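Putative acyl-CoA dehydrogenase (Burkholderia xenovorans, PDB 5JSC) is a putative member of the acyl-CoA dehydrogenase family of flavoproteins and binds flavin-adenine dinucleotide. Local coordinates at residues Cys92-Asp106 / Thr263-His275. Residues are numbered along the deposited sequence; the frame is centred on the assembly and turned at random.
Sequences CLLRETLAKHSGLAD and TSVAAASLGFARH. With SO4 (sulfate ion), chain S; EDO (1,2-ethanediol), chain O.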
# COMPACT_ATOMS: atom_id res chain seq x y z
N CYS C 92 -17.73 -11.17 -20.93
CA CYS C 92 -17.11 -10.13 -20.11
C CYS C 92 -17.66 -8.74 -20.44
O CYS C 92 -17.95 -7.96 -19.53
CB CYS C 92 -15.59 -10.17 -20.29
SG CYS C 92 -14.84 -11.57 -19.42
N LEU C 93 -17.80 -8.42 -21.73
CA LEU C 93 -18.37 -7.12 -22.08
C LEU C 93 -19.80 -6.98 -21.57
O LEU C 93 -20.22 -5.89 -21.17
CB LEU C 93 -18.32 -6.91 -23.60
CG LEU C 93 -16.94 -6.61 -24.18
CD1 LEU C 93 -16.96 -6.73 -25.72
CD2 LEU C 93 -16.48 -5.22 -23.77
N LEU C 94 -20.57 -8.07 -21.60
CA LEU C 94 -21.94 -8.02 -21.08
C LEU C 94 -21.94 -7.75 -19.58
O LEU C 94 -22.65 -6.85 -19.10
CB LEU C 94 -22.68 -9.32 -21.40
CG LEU C 94 -22.94 -9.56 -22.89
CD1 LEU C 94 -23.52 -10.94 -23.10
CD2 LEU C 94 -23.89 -8.49 -23.45
N ARG C 95 -21.16 -8.52 -18.81
CA ARG C 95 -21.13 -8.28 -17.36
C ARG C 95 -20.55 -6.91 -17.04
O ARG C 95 -21.06 -6.21 -16.15
CB ARG C 95 -20.33 -9.37 -16.66
CG ARG C 95 -21.06 -10.69 -16.52
CD ARG C 95 -20.45 -11.52 -15.38
NE ARG C 95 -20.80 -10.99 -14.05
CZ ARG C 95 -20.52 -11.60 -12.90
NH1 ARG C 95 -19.88 -12.76 -12.91
NH2 ARG C 95 -20.90 -11.05 -11.75
N GLU C 96 -19.48 -6.51 -17.73
CA GLU C 96 -18.91 -5.19 -17.48
C GLU C 96 -19.95 -4.09 -17.69
O GLU C 96 -20.12 -3.21 -16.83
CB GLU C 96 -17.70 -4.95 -18.38
CG GLU C 96 -17.07 -3.61 -18.11
CD GLU C 96 -16.03 -3.20 -19.13
OE1 GLU C 96 -15.40 -4.07 -19.76
OE2 GLU C 96 -15.83 -1.98 -19.30
N THR C 97 -20.66 -4.13 -18.81
CA THR C 97 -21.64 -3.08 -19.10
C THR C 97 -22.82 -3.15 -18.15
O THR C 97 -23.27 -2.12 -17.63
CB THR C 97 -22.11 -3.19 -20.55
OG1 THR C 97 -20.96 -3.20 -21.40
CG2 THR C 97 -23.01 -2.00 -20.92
N LEU C 98 -23.33 -4.35 -17.89
CA LEU C 98 -24.46 -4.48 -16.96
C LEU C 98 -24.07 -3.98 -15.58
O LEU C 98 -24.80 -3.18 -14.97
CB LEU C 98 -24.94 -5.92 -16.90
CG LEU C 98 -25.73 -6.40 -18.12
CD1 LEU C 98 -25.83 -7.92 -18.09
CD2 LEU C 98 -27.11 -5.76 -18.17
N ALA C 99 -22.92 -4.42 -15.06
CA ALA C 99 -22.49 -4.00 -13.73
C ALA C 99 -22.32 -2.49 -13.65
O ALA C 99 -22.60 -1.87 -12.61
CB ALA C 99 -21.19 -4.70 -13.35
N LYS C 100 -21.85 -1.87 -14.74
CA LYS C 100 -21.67 -0.42 -14.77
C LYS C 100 -22.99 0.32 -14.56
O LYS C 100 -22.99 1.48 -14.14
CB LYS C 100 -21.04 -0.02 -16.11
CG LYS C 100 -20.66 1.46 -16.22
CD LYS C 100 -19.78 1.72 -17.43
CE LYS C 100 -20.49 1.40 -18.73
NZ LYS C 100 -19.62 1.68 -19.92
N HIS C 101 -24.13 -0.33 -14.82
CA HIS C 101 -25.44 0.26 -14.63
C HIS C 101 -26.21 -0.32 -13.45
O HIS C 101 -26.96 0.43 -12.80
CB HIS C 101 -26.30 0.07 -15.89
CG HIS C 101 -25.82 0.83 -17.08
ND1 HIS C 101 -26.34 2.05 -17.44
CD2 HIS C 101 -24.89 0.53 -18.02
CE1 HIS C 101 -25.75 2.48 -18.54
NE2 HIS C 101 -24.86 1.57 -18.91
N SER C 102 -26.06 -1.61 -13.16
CA SER C 102 -26.94 -2.29 -12.21
C SER C 102 -26.30 -3.58 -11.73
O SER C 102 -26.07 -4.49 -12.53
CB SER C 102 -28.29 -2.61 -12.85
OG SER C 102 -29.02 -3.52 -12.04
N GLY C 103 -26.06 -3.68 -10.42
CA GLY C 103 -25.59 -4.95 -9.88
C GLY C 103 -26.60 -6.06 -10.02
O GLY C 103 -26.22 -7.23 -10.17
N LEU C 104 -27.90 -5.74 -9.97
CA LEU C 104 -28.93 -6.76 -10.12
C LEU C 104 -28.92 -7.35 -11.52
O LEU C 104 -29.03 -8.57 -11.69
CB LEU C 104 -30.31 -6.17 -9.81
CG LEU C 104 -30.53 -5.56 -8.42
CD1 LEU C 104 -31.79 -4.70 -8.40
CD2 LEU C 104 -30.63 -6.66 -7.39
N ALA C 105 -28.82 -6.49 -12.54
CA ALA C 105 -28.81 -6.98 -13.92
C ALA C 105 -27.56 -7.80 -14.21
O ALA C 105 -27.63 -8.84 -14.88
CB ALA C 105 -28.92 -5.80 -14.88
N ASP C 106 -26.41 -7.36 -13.70
CA ASP C 106 -25.19 -8.15 -13.85
C ASP C 106 -25.36 -9.53 -13.22
O ASP C 106 -25.01 -10.55 -13.83
CB ASP C 106 -24.01 -7.43 -13.21
CG ASP C 106 -22.81 -8.34 -13.08
OD1 ASP C 106 -22.25 -8.70 -14.14
OD2 ASP C 106 -22.44 -8.72 -11.94
N THR C 263 -13.14 -14.88 -15.04
CA THR C 263 -12.82 -13.66 -15.78
C THR C 263 -14.03 -12.75 -15.89
O THR C 263 -13.89 -11.51 -15.90
CB THR C 263 -12.28 -14.02 -17.17
OG1 THR C 263 -11.26 -15.02 -17.03
CG2 THR C 263 -11.66 -12.80 -17.86
N SER C 264 -15.23 -13.33 -15.95
CA SER C 264 -16.44 -12.51 -15.98
C SER C 264 -16.69 -11.80 -14.65
O SER C 264 -17.27 -10.71 -14.65
CB SER C 264 -17.65 -13.37 -16.38
OG SER C 264 -18.25 -14.03 -15.27
N VAL C 265 -16.26 -12.38 -13.51
CA VAL C 265 -16.34 -11.66 -12.24
C VAL C 265 -15.39 -10.48 -12.26
O VAL C 265 -15.71 -9.40 -11.75
CB VAL C 265 -16.00 -12.59 -11.05
CG1 VAL C 265 -15.98 -11.79 -9.72
CG2 VAL C 265 -17.00 -13.71 -10.96
N ALA C 266 -14.20 -10.67 -12.84
CA ALA C 266 -13.29 -9.56 -13.04
C ALA C 266 -13.93 -8.47 -13.89
O ALA C 266 -13.79 -7.28 -13.59
CB ALA C 266 -12.00 -10.05 -13.68
N ALA C 267 -14.66 -8.87 -14.93
CA ALA C 267 -15.32 -7.89 -15.79
C ALA C 267 -16.41 -7.13 -15.04
O ALA C 267 -16.55 -5.91 -15.21
CB ALA C 267 -15.89 -8.59 -17.03
N ALA C 268 -17.19 -7.83 -14.21
CA ALA C 268 -18.20 -7.13 -13.41
C ALA C 268 -17.54 -6.14 -12.46
O ALA C 268 -18.01 -5.00 -12.33
CB ALA C 268 -19.07 -8.12 -12.64
N SER C 269 -16.46 -6.55 -11.80
CA SER C 269 -15.71 -5.64 -10.92
C SER C 269 -15.30 -4.39 -11.67
O SER C 269 -15.44 -3.26 -11.18
CB SER C 269 -14.47 -6.35 -10.38
OG SER C 269 -14.79 -7.50 -9.64
N LEU C 270 -14.77 -4.58 -12.88
CA LEU C 270 -14.35 -3.48 -13.72
C LEU C 270 -15.51 -2.55 -14.05
O LEU C 270 -15.35 -1.32 -14.03
CB LEU C 270 -13.73 -4.05 -15.00
CG LEU C 270 -13.44 -3.12 -16.17
CD1 LEU C 270 -12.42 -2.06 -15.75
CD2 LEU C 270 -12.92 -3.94 -17.36
N GLY C 271 -16.68 -3.12 -14.37
CA GLY C 271 -17.85 -2.28 -14.64
C GLY C 271 -18.26 -1.44 -13.44
O GLY C 271 -18.55 -0.25 -13.57
N PHE C 272 -18.31 -2.06 -12.25
CA PHE C 272 -18.57 -1.29 -11.04
C PHE C 272 -17.54 -0.18 -10.87
O PHE C 272 -17.90 0.96 -10.53
CB PHE C 272 -18.56 -2.22 -9.82
CG PHE C 272 -19.72 -3.18 -9.76
CD1 PHE C 272 -21.03 -2.76 -10.00
CD2 PHE C 272 -19.50 -4.53 -9.46
CE1 PHE C 272 -22.09 -3.65 -9.94
CE2 PHE C 272 -20.57 -5.42 -9.39
CZ PHE C 272 -21.86 -4.99 -9.64
N ALA C 273 -16.26 -0.48 -11.10
CA ALA C 273 -15.21 0.54 -11.00
C ALA C 273 -15.43 1.67 -12.00
O ALA C 273 -15.25 2.85 -11.67
CB ALA C 273 -13.83 -0.09 -11.18
N ARG C 274 -15.81 1.34 -13.24
CA ARG C 274 -16.04 2.39 -14.22
C ARG C 274 -17.19 3.30 -13.80
O ARG C 274 -17.15 4.51 -14.03
CB ARG C 274 -16.32 1.80 -15.60
CG ARG C 274 -15.11 1.16 -16.25
CD ARG C 274 -15.36 1.01 -17.75
NE ARG C 274 -14.34 0.22 -18.45
CZ ARG C 274 -13.17 0.69 -18.88
NH1 ARG C 274 -12.83 1.94 -18.63
NH2 ARG C 274 -12.33 -0.11 -19.54
N HIS C 275 -18.23 2.72 -13.19
CA HIS C 275 -19.32 3.56 -12.67
C HIS C 275 -18.79 4.51 -11.60
O HIS C 275 -19.08 5.71 -11.63
CB HIS C 275 -20.44 2.67 -12.13
CG HIS C 275 -21.71 3.40 -11.84
ND1 HIS C 275 -22.85 2.76 -11.39
CD2 HIS C 275 -22.03 4.72 -11.92
CE1 HIS C 275 -23.81 3.65 -11.21
NE2 HIS C 275 -23.34 4.84 -11.54
S SO4 S . -28.72 -1.85 -8.61
O1 SO4 S . -29.45 -0.73 -9.21
O2 SO4 S . -29.01 -3.06 -9.37
O3 SO4 S . -29.13 -2.02 -7.22
O4 SO4 S . -27.28 -1.59 -8.67
C1 EDO O . -13.08 -2.67 -22.02
O1 EDO O . -13.22 -2.57 -20.61
C2 EDO O . -14.42 -2.43 -22.70
O2 EDO O . -15.10 -1.35 -22.06
O HOH W 1 -23.41 0.14 -11.04
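E96 drops as a knob into a hole formed by A267, L270, G271 and R274, where helices 92-101 and 263-275 cross at -36° with axes only 6.9 Å apart. Its CG stands anti to the backbone N (chi1 -178°), and the extended chain carries the carboxylate to R274, whose NE makes a salt bridge to E96 OE2 at 2.8 Å, arriving from above the carboxylate plane. E96 OE1 is held by Y319 and by a 1,2-ethanediol, probably from the crystallisation liquor, that also accepts from R274 NH2. At G271 the backbones are in direct contact: its CA lies 3.3 Å from E96 O, one of three CA-H...O contacts between the helices. R95, bent at chi3 (73°), turns its guanidinium side-on to D106, NE and NH2 each taking one carboxylate oxygen, while NH1 reaches S264 OG (3.1 Å), itself bonded to F261 O. K100 passes its CB and CG over G271 O, and its CD crosses R274 obliquely, 3.9 Å from R274 CB. The methyl of A99 sits over the face of the F272 ring, 3.7 Å from its centroid, in a CH-pi contact, and a water bridges A99 O to H275 ND1. This close, glycine- and alanine-lined crossing joins the N-terminal and C-terminal helical domains of the acyl-CoA dehydrogenase fold.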